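Local coordinates for bifunctional protein PutA (Bdellovibrio bacteriovorus, PDB 5UR2) that probably oxidises the gamma-semialdehyde of L-glutamate to L-glutamate with NAD+, the second step of proline breakdown, and also carries a flavin-dependent proline dehydrogenase domain, at residues B[567-572]-B[600-605]; B[649-654]-B[715-720]. One frame throughout, in Å; residues are numbered along the deposited sequence.

How the interactions relate
Both contacts belong to the aldehyde dehydrogenase part of PutA, with centres about 17 Å apart, and they follow one another along the chain: both segments of interaction 1 precede those of interaction 2. Interaction 1 pairs helices 554-570 and 587-611; interaction 2 sets helix 646-657 against strand 711-717 of a mixed sheet. The two meet directly, since helix 646-657 also packs on helix 587-611: F600 CG lies 3.6 Å from G650 CA, and C601 SG lies 3.8 Å from T653 CG2. The series runs from partly exposed T569 and R602 through buried helix contacts to the strand bearing T717, whose side chain comes within about 3 Å of that of E746, a predicted active-site residue.

Interaction 1: B[567-572]-B[600-605]; sequences IMTRDR and FCRYYA
At the edge of the R602 guanidinium, in its plane, sits a water that joins it to T569, whereas T569 OG1 itself stands oblique to the group, 4.0 Å from R602 NH2. The bridge spans two helices of the aldehyde dehydrogenase domain, 554-570 and 587-611. The water donates to T569 OG1 at 2.7 Å and accepts from R602 NH2 at 2.9 Å. The same hydroxyl is hydrogen-bonded to the carbonyl of A565, one helical turn back, and R602 NH2 also forms a salt bridge with D566 OD1, so that one nitrogen serves both the carboxylate and the water. A bend at the second torsion (chi2 -141°) helps bring the guanidinium there, and the T569 and R602 side chains cross at about a right angle.

On the buried side the contact is sulfur to sulfur and methyl. M568 runs out extended beyond CG (chi2 174°), so that both SD and CE come up to the C601 thiol. L677 and M680 of helix 671-684 also touch M568, and V561 and L564 touch C601. The backbones stay well apart, M568 CA lying 9.8 Å from C601 CA, and the thioether end closes that gap: M568 CE stops 4.1 Å from C601 SG.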
loop_
_atom_site.group_PDB
_atom_site.type_symbol
_atom_site.label_atom_id
_atom_site.label_comp_id
_atom_site.label_asym_id
_atom_site.label_seq_id
_atom_site.Cartn_x
_atom_site.Cartn_y
_atom_site.Cartn_z
ATOM N N ILE B 567 -4.365 -15.190 24.583
ATOM C CA ILE B 567 -5.353 -15.967 25.320
ATOM C C ILE B 567 -5.834 -17.144 24.480
ATOM O O ILE B 567 -5.940 -18.273 24.976
ATOM C CB ILE B 567 -6.499 -15.051 25.769
ATOM C CG1 ILE B 567 -6.000 -14.126 26.882
ATOM C CG2 ILE B 567 -7.743 -15.861 26.155
ATOM C CD1 ILE B 567 -6.896 -12.929 27.118
ATOM N N MET B 568 -6.084 -16.911 23.184
ATOM C CA MET B 568 -6.422 -18.013 22.287
ATOM C C MET B 568 -5.323 -19.072 22.286
ATOM O O MET B 568 -5.611 -20.277 22.283
ATOM C CB MET B 568 -6.636 -17.513 20.862
ATOM C CG MET B 568 -7.911 -16.727 20.590
ATOM S SD MET B 568 -7.828 -16.103 18.866
ATOM C CE MET B 568 -9.448 -15.323 18.737
ATOM N N THR B 569 -4.056 -18.640 22.281
ATOM C CA THR B 569 -2.952 -19.592 22.299
ATOM C C THR B 569 -2.958 -20.419 23.586
ATOM O O THR B 569 -2.777 -21.640 23.554
ATOM C CB THR B 569 -1.631 -18.839 22.126
ATOM O OG1 THR B 569 -1.672 -18.064 20.920
ATOM C CG2 THR B 569 -0.437 -19.798 22.087
ATOM N N ARG B 570 -3.190 -19.768 24.727
ATOM C CA ARG B 570 -3.243 -20.477 26.002
ATOM C C ARG B 570 -4.400 -21.477 26.043
ATOM O O ARG B 570 -4.261 -22.576 26.592
ATOM C CB ARG B 570 -3.368 -19.457 27.132
ATOM C CG ARG B 570 -3.468 -20.050 28.537
ATOM C CD ARG B 570 -4.032 -18.984 29.490
ATOM N NE ARG B 570 -5.474 -18.790 29.299
ATOM C CZ ARG B 570 -6.147 -17.715 29.707
ATOM N NH1 ARG B 570 -5.505 -16.721 30.305
ATOM N NH2 ARG B 570 -7.458 -17.632 29.524
ATOM N N ASP B 571 -5.564 -21.114 25.498
ATOM C CA ASP B 571 -6.741 -21.964 25.629
ATOM C C ASP B 571 -6.956 -22.855 24.401
ATOM O O ASP B 571 -8.078 -23.316 24.155
ATOM C CB ASP B 571 -7.970 -21.103 25.919
ATOM C CG ASP B 571 -7.911 -20.467 27.319
ATOM O OD1 ASP B 571 -6.997 -20.822 28.074
ATOM O OD2 ASP B 571 -8.758 -19.616 27.673
ATOM N N ARG B 572 -5.886 -23.138 23.654
ATOM C CA ARG B 572 -6.009 -23.795 22.359
ATOM C C ARG B 572 -6.865 -25.057 22.418
ATOM O O ARG B 572 -7.797 -25.215 21.624
ATOM C CB ARG B 572 -4.624 -24.122 21.805
ATOM C CG ARG B 572 -4.682 -24.421 20.330
ATOM C CD ARG B 572 -3.413 -25.048 19.850
ATOM N NE ARG B 572 -3.314 -25.040 18.395
ATOM C CZ ARG B 572 -2.496 -24.248 17.709
ATOM N NH1 ARG B 572 -1.712 -23.381 18.344
ATOM N NH2 ARG B 572 -2.453 -24.330 16.388
ATOM N N PHE B 600 -5.373 -13.989 12.199
ATOM C CA PHE B 600 -6.110 -12.749 11.924
ATOM C C PHE B 600 -5.768 -11.674 12.951
ATOM O O PHE B 600 -5.478 -10.520 12.597
ATOM C CB PHE B 600 -7.624 -13.018 11.915
ATOM C CG PHE B 600 -8.154 -13.604 10.620
ATOM C CD1 PHE B 600 -7.749 -13.099 9.383
ATOM C CD2 PHE B 600 -9.080 -14.639 10.646
ATOM C CE1 PHE B 600 -8.240 -13.628 8.188
ATOM C CE2 PHE B 600 -9.591 -15.192 9.447
ATOM C CZ PHE B 600 -9.159 -14.677 8.220
ATOM N N CYS B 601 -5.802 -12.045 14.234
ATOM C CA CYS B 601 -5.427 -11.144 15.315
ATOM C C CYS B 601 -4.065 -10.518 15.066
ATOM O O CYS B 601 -3.911 -9.288 15.059
ATOM C CB CYS B 601 -5.400 -11.908 16.639
ATOM S SG CYS B 601 -7.001 -12.371 17.281
ATOM N N ARG B 602 -3.051 -11.362 14.881
ATOM C CA ARG B 602 -1.698 -10.831 14.773
ATOM C C ARG B 602 -1.511 -10.048 13.480
ATOM O O ARG B 602 -0.850 -9.007 13.477
ATOM C CB ARG B 602 -0.678 -11.970 14.873
ATOM C CG ARG B 602 -0.831 -12.755 16.153
ATOM C CD ARG B 602 0.527 -13.128 16.678
ATOM N NE ARG B 602 0.445 -14.057 17.796
ATOM C CZ ARG B 602 0.267 -13.704 19.064
ATOM N NH1 ARG B 602 0.113 -12.427 19.404
ATOM N NH2 ARG B 602 0.238 -14.641 20.004
ATOM N N TYR B 603 -2.100 -10.523 12.377
ATOM C CA TYR B 603 -1.920 -9.845 11.095
ATOM C C TYR B 603 -2.600 -8.479 11.087
ATOM O O TYR B 603 -2.008 -7.483 10.657
ATOM C CB TYR B 603 -2.450 -10.718 9.970
ATOM C CG TYR B 603 -2.241 -10.172 8.571
ATOM C CD1 TYR B 603 -1.102 -10.505 7.835
ATOM C CD2 TYR B 603 -3.197 -9.351 7.969
ATOM C CE1 TYR B 603 -0.912 -10.023 6.517
ATOM C CE2 TYR B 603 -3.019 -8.863 6.674
ATOM C CZ TYR B 603 -1.878 -9.203 5.950
ATOM O OH TYR B 603 -1.713 -8.724 4.672
ATOM N N TYR B 604 -3.846 -8.401 11.555
ATOM C CA TYR B 604 -4.494 -7.096 11.521
ATOM C C TYR B 604 -3.864 -6.169 12.549
ATOM O O TYR B 604 -3.773 -4.962 12.308
ATOM C CB TYR B 604 -6.012 -7.230 11.724
ATOM C CG TYR B 604 -6.670 -8.011 10.594
ATOM C CD1 TYR B 604 -6.249 -7.845 9.274
ATOM C CD2 TYR B 604 -7.666 -8.952 10.855
ATOM C CE1 TYR B 604 -6.825 -8.560 8.232
ATOM C CE2 TYR B 604 -8.246 -9.694 9.826
ATOM C CZ TYR B 604 -7.814 -9.493 8.512
ATOM O OH TYR B 604 -8.375 -10.215 7.486
ATOM N N ALA B 605 -3.394 -6.710 13.679
ATOM C CA ALA B 605 -2.686 -5.855 14.627
ATOM C C ALA B 605 -1.388 -5.347 14.020
ATOM O O ALA B 605 -1.070 -4.151 14.121
ATOM C CB ALA B 605 -2.426 -6.590 15.948
HETATM O O HOH W 1 0.585 -17.505 19.489
#

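Interaction 2: B[649-654]-B[715-720]; sequences AGMVTA and AFTGSK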
loop_
_atom_site.group_PDB
_atom_site.type_symbol
_atom_site.label_atom_id
_atom_site.label_comp_id
_atom_site.label_asym_id
_atom_site.label_seq_id
_atom_site.Cartn_x
_atom_site.Cartn_y
_atom_site.Cartn_z
ATOM N N ALA B 649 -13.611 -14.051 14.312
ATOM C CA ALA B 649 -12.540 -13.280 14.961
ATOM C C ALA B 649 -11.863 -12.304 13.996
ATOM O O ALA B 649 -11.530 -11.171 14.375
ATOM C CB ALA B 649 -11.497 -14.212 15.570
ATOM N N GLY B 650 -11.632 -12.728 12.753
ATOM C CA GLY B 650 -11.031 -11.827 11.773
ATOM C C GLY B 650 -11.878 -10.586 11.514
ATOM O O GLY B 650 -11.360 -9.470 11.423
ATOM N N MET B 651 -13.191 -10.768 11.353
ATOM C CA MET B 651 -14.075 -9.616 11.159
ATOM C C MET B 651 -14.043 -8.702 12.380
ATOM O O MET B 651 -13.882 -7.482 12.253
ATOM C CB MET B 651 -15.510 -10.086 10.883
ATOM C CG MET B 651 -15.733 -10.840 9.568
ATOM S SD MET B 651 -17.373 -11.645 9.574
ATOM C CE MET B 651 -17.714 -11.794 7.829
ATOM N N VAL B 652 -14.149 -9.284 13.581
ATOM C CA VAL B 652 -14.250 -8.485 14.803
ATOM C C VAL B 652 -12.947 -7.738 15.081
ATOM O O VAL B 652 -12.965 -6.551 15.441
ATOM C CB VAL B 652 -14.654 -9.372 16.001
ATOM C CG1 VAL B 652 -14.559 -8.588 17.324
ATOM C CG2 VAL B 652 -16.068 -9.863 15.839
ATOM N N THR B 653 -11.799 -8.428 14.976
ATOM C CA THR B 653 -10.538 -7.764 15.303
ATOM C C THR B 653 -10.161 -6.739 14.244
ATOM O O THR B 653 -9.606 -5.679 14.573
ATOM C CB THR B 653 -9.395 -8.765 15.490
ATOM O OG1 THR B 653 -9.238 -9.560 14.310
ATOM C CG2 THR B 653 -9.641 -9.661 16.673
ATOM N N ALA B 654 -10.436 -7.029 12.965
ATOM C CA ALA B 654 -10.148 -6.033 11.934
ATOM C C ALA B 654 -10.945 -4.764 12.190
ATOM O O ALA B 654 -10.384 -3.666 12.229
ATOM C CB ALA B 654 -10.450 -6.578 10.535
ATOM N N ALA B 715 -20.024 -6.488 7.810
ATOM C CA ALA B 715 -19.207 -7.618 7.377
ATOM C C ALA B 715 -20.063 -8.871 7.487
ATOM O O ALA B 715 -20.494 -9.242 8.586
ATOM C CB ALA B 715 -17.930 -7.745 8.209
ATOM N N PHE B 716 -20.345 -9.490 6.348
ATOM C CA PHE B 716 -21.195 -10.666 6.270
ATOM C C PHE B 716 -20.527 -11.707 5.403
ATOM O O PHE B 716 -20.116 -11.411 4.279
ATOM C CB PHE B 716 -22.584 -10.367 5.687
ATOM C CG PHE B 716 -23.304 -11.601 5.215
ATOM C CD1 PHE B 716 -23.968 -12.427 6.115
ATOM C CD2 PHE B 716 -23.281 -11.959 3.867
ATOM C CE1 PHE B 716 -24.620 -13.579 5.683
ATOM C CE2 PHE B 716 -23.919 -13.109 3.423
ATOM C CZ PHE B 716 -24.596 -13.921 4.333
ATOM N N THR B 717 -20.434 -12.920 5.920
ATOM C CA THR B 717 -19.984 -14.060 5.137
ATOM C C THR B 717 -21.000 -15.180 5.274
ATOM O O THR B 717 -21.325 -15.595 6.390
ATOM C CB THR B 717 -18.596 -14.511 5.571
ATOM O OG1 THR B 717 -17.652 -13.500 5.194
ATOM C CG2 THR B 717 -18.244 -15.838 4.919
ATOM N N GLY B 718 -21.506 -15.644 4.140
ATOM C CA GLY B 718 -22.579 -16.621 4.122
ATOM C C GLY B 718 -23.067 -16.847 2.707
ATOM O O GLY B 718 -22.295 -16.751 1.743
ATOM N N SER B 719 -24.361 -17.118 2.595
ATOM C CA SER B 719 -24.942 -17.524 1.329
ATOM C C SER B 719 -25.141 -16.332 0.400
ATOM O O SER B 719 -25.230 -15.173 0.828
ATOM C CB SER B 719 -26.285 -18.215 1.546
ATOM O OG SER B 719 -27.280 -17.281 1.911
ATOM N N LYS B 720 -25.227 -16.647 -0.896
ATOM C CA LYS B 720 -25.501 -15.629 -1.900
ATOM C C LYS B 720 -26.833 -14.945 -1.620
ATOM O O LYS B 720 -26.936 -13.714 -1.677
ATOM C CB LYS B 720 -25.515 -16.264 -3.288
ATOM C CG LYS B 720 -25.480 -15.268 -4.433
ATOM C CD LYS B 720 -25.676 -15.963 -5.780
ATOM C CE LYS B 720 -27.107 -16.474 -5.890
ATOM N NZ LYS B 720 -27.489 -16.802 -7.267
#
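Helix 649-654 runs almost antiparallel to strand 715-717, their axes 9.6 Å apart at 171°, and the nearest CA atoms are those of M651 and A715. M651 carries the contact alone from the helix side. Its CG stands beside the backbone N (chi1 -66°) and the chain beyond is extended, which lays the thioether over the strand. M651 CG rests on the A715 methyl, CG to CB 4.0 Å, and SD passes over the same residue. The terminal methyl goes further, approaching the backbone between A715 and T717, with M651 CE 3.7 Å from F716 C.

Helix over sheet is the layering of the Rossmann-like dinucleotide-binding fold of aldehyde dehydrogenases. Here the strand lies between 623-638 and 742-746: A715 and T717 bond to the first through their backbones, F716 to the second. Its alternation turns A715 and T717 toward the helix and F716 away.

T717 meets the methyl obliquely. Its OG1 lies beside the backbone N (chi1 -69°), and M651 CE comes to 3.1 Å from T717 OG1, a close approach of methyl to hydroxyl oxygen. The T717 side chain is also about 5 Å from that of C780, like E746 a predicted active-site residue.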